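Local coordinates for uncharacterized protein (Bacteroides ovatus, PDB 4FXT) that is of unknown function, a DUF3823-family protein built of a transthyretin-like N-terminal domain followed by an E-set-like C-terminal domain, at residues Thr11-Tyr16 with Val89-Val94. Residues are numbered along the deposited sequence; the frame is centred on the assembly and turned at random.
Sequences TGKAIY and VQDIPV
Thr11-Tyr16 and Val89-Val94 form a parallel strand pairing with an irregular middle, at one side of the mixed sheet in the transthyretin-like N-terminal domain. The parallel sense follows from the bridges Thr11-Val89, Ala14-Ile92 and Ile15-Pro93, and the irregularity from a missing bond: Lys13 N and Gln90 O, which regular parallel pairing would join, are 4.3 Å apart. Gln90 O instead accepts a hydrogen bond from Tyr53 OH and a CA-H...O contact from Gly12, whose nearest CA neighbour is that of Asp91. Four backbone bonds tie the pair. Gln90 N gives to Thr11 O (2.9 Å), and Ile92 N to Lys13 O. Ile15 then reaches both ways, its N donating to Ile92 O in a nearly straight bond (170°) and its O accepting Val94 N at 2.8 Å.

The carboxylate of Asp91 lies beside Lys13 and Ile15. With CG anti to its carbonyl carbon (chi1 -67°), it runs alongside the Lys13 chain. Asp91 OD1 stands 3.2 Å from Lys13 N. Asp91 OD2 is 3.5 Å from Lys13 CE, whereas Lys13 NZ stays 4.1 Å from Asp91 OD2, too far for a salt bridge. Asp91 CB also meets Ile15 CG1 at 3.7 Å. On the buried face, with Ala14 and Ile92, Ala14 CB touches Val94 CG1 at 4.1 Å, and Phe30 of strand 28-33 packs on Ala14, Ile92 and Val94. An alanine in place of Asp91 would probably leave the Lys13 ammonium without its nearby opposite charge and the Lys13 chain freer to turn. The chemistry thus divides: backbone bonds set the alignment, apolar groups close the face of Ala14 and Ile92, and the carboxylate probably adds a modest electrostatic pull beside Ile15.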
loop_
_atom_site.group_PDB
_atom_site.type_symbol
_atom_site.label_atom_id
_atom_site.label_comp_id
_atom_site.label_asym_id
_atom_site.label_seq_id
_atom_site.Cartn_x
_atom_site.Cartn_y
_atom_site.Cartn_z
ATOM N N THR A 11 9.809 13.709 -5.826
ATOM C CA THR A 11 8.669 12.791 -5.970
ATOM C C THR A 11 9.198 11.403 -6.282
ATOM O O THR A 11 10.350 11.255 -6.635
ATOM C CB THR A 11 7.637 13.275 -7.057
ATOM O OG1 THR A 11 8.297 13.394 -8.313
ATOM C CG2 THR A 11 6.980 14.606 -6.723
ATOM N N GLY A 12 8.350 10.406 -6.125
ATOM C CA GLY A 12 8.691 9.015 -6.376
ATOM C C GLY A 12 7.620 8.068 -5.881
ATOM O O GLY A 12 6.480 8.473 -5.650
ATOM N N LYS A 13 7.991 6.793 -5.727
ATOM C CA LYS A 13 7.126 5.694 -5.315
ATOM C C LYS A 13 7.862 4.667 -4.471
ATOM O O LYS A 13 9.040 4.405 -4.738
ATOM C CB LYS A 13 6.550 4.964 -6.553
ATOM C CG LYS A 13 5.649 5.749 -7.485
ATOM C CD LYS A 13 5.384 4.995 -8.817
ATOM C CE LYS A 13 6.591 4.875 -9.733
ATOM N NZ LYS A 13 6.241 4.256 -11.031
ATOM N N ALA A 14 7.154 4.030 -3.494
ATOM C CA ALA A 14 7.668 2.879 -2.752
ATOM C C ALA A 14 7.513 1.684 -3.667
ATOM O O ALA A 14 6.386 1.380 -4.107
ATOM C CB ALA A 14 6.943 2.722 -1.432
ATOM N N ILE A 15 8.637 1.108 -4.092
ATOM C CA ILE A 15 8.639 0.107 -5.157
ATOM C C ILE A 15 9.149 -1.260 -4.709
ATOM O O ILE A 15 10.168 -1.398 -4.033
ATOM C CB ILE A 15 9.549 0.647 -6.316
ATOM C CG1 ILE A 15 8.906 1.846 -7.009
ATOM C CG2 ILE A 15 9.908 -0.408 -7.355
ATOM C CD1 ILE A 15 7.591 1.587 -7.724
ATOM N N TYR A 16 8.420 -2.274 -5.173
ATOM C CA TYR A 16 8.735 -3.691 -5.048
ATOM C C TYR A 16 8.426 -4.348 -6.349
ATOM O O TYR A 16 7.314 -4.167 -6.857
ATOM C CB TYR A 16 8.015 -4.398 -3.896
ATOM C CG TYR A 16 8.287 -5.888 -3.892
ATOM C CD1 TYR A 16 9.491 -6.393 -3.417
ATOM C CD2 TYR A 16 7.365 -6.790 -4.419
ATOM C CE1 TYR A 16 9.760 -7.763 -3.433
ATOM C CE2 TYR A 16 7.628 -8.158 -4.456
ATOM C CZ TYR A 16 8.823 -8.644 -3.946
ATOM O OH TYR A 16 9.094 -9.992 -3.941
ATOM N N VAL A 89 13.141 13.148 -9.164
ATOM C CA VAL A 89 12.248 12.004 -9.017
ATOM C C VAL A 89 13.120 10.764 -8.727
ATOM O O VAL A 89 14.037 10.458 -9.490
ATOM C CB VAL A 89 11.291 11.806 -10.243
ATOM C CG1 VAL A 89 12.020 11.874 -11.582
ATOM C CG2 VAL A 89 10.487 10.524 -10.130
ATOM N N GLN A 90 12.851 10.076 -7.605
ATOM C CA GLN A 90 13.575 8.858 -7.260
ATOM C C GLN A 90 12.649 7.877 -6.537
ATOM O O GLN A 90 12.075 8.187 -5.494
ATOM C CB GLN A 90 14.821 9.158 -6.409
ATOM C CG GLN A 90 15.713 7.933 -6.168
ATOM C CD GLN A 90 17.059 8.264 -5.572
ATOM O OE1 GLN A 90 17.592 9.372 -5.714
ATOM N NE2 GLN A 90 17.701 7.257 -5.001
ATOM N N ASP A 91 12.501 6.684 -7.107
ATOM C CA ASP A 91 11.692 5.643 -6.498
ATOM C C ASP A 91 12.498 5.006 -5.364
ATOM O O ASP A 91 13.728 4.929 -5.444
ATOM C CB ASP A 91 11.239 4.618 -7.553
ATOM C CG ASP A 91 10.261 5.148 -8.611
ATOM O OD1 ASP A 91 9.650 6.217 -8.380
ATOM O OD2 ASP A 91 10.066 4.462 -9.644
ATOM N N ILE A 92 11.808 4.614 -4.280
ATOM C CA ILE A 92 12.451 4.028 -3.101
ATOM C C ILE A 92 12.142 2.532 -3.051
ATOM O O ILE A 92 11.009 2.148 -2.767
ATOM C CB ILE A 92 12.037 4.741 -1.777
ATOM C CG1 ILE A 92 12.259 6.272 -1.856
ATOM C CG2 ILE A 92 12.718 4.125 -0.551
ATOM C CD1 ILE A 92 13.725 6.749 -2.151
ATOM N N PRO A 93 13.148 1.663 -3.287
ATOM C CA PRO A 93 12.879 0.227 -3.208
ATOM C C PRO A 93 12.606 -0.171 -1.755
ATOM O O PRO A 93 13.325 0.244 -0.813
ATOM C CB PRO A 93 14.148 -0.406 -3.786
ATOM C CG PRO A 93 15.212 0.582 -3.536
ATOM C CD PRO A 93 14.568 1.928 -3.616
ATOM N N VAL A 94 11.486 -0.870 -1.585
ATOM C CA VAL A 94 11.066 -1.398 -0.303
ATOM C C VAL A 94 10.968 -2.922 -0.464
ATOM O O VAL A 94 10.981 -3.428 -1.602
ATOM C CB VAL A 94 9.765 -0.755 0.247
ATOM C CG1 VAL A 94 9.950 0.734 0.497
ATOM C CG2 VAL A 94 8.549 -1.034 -0.649
#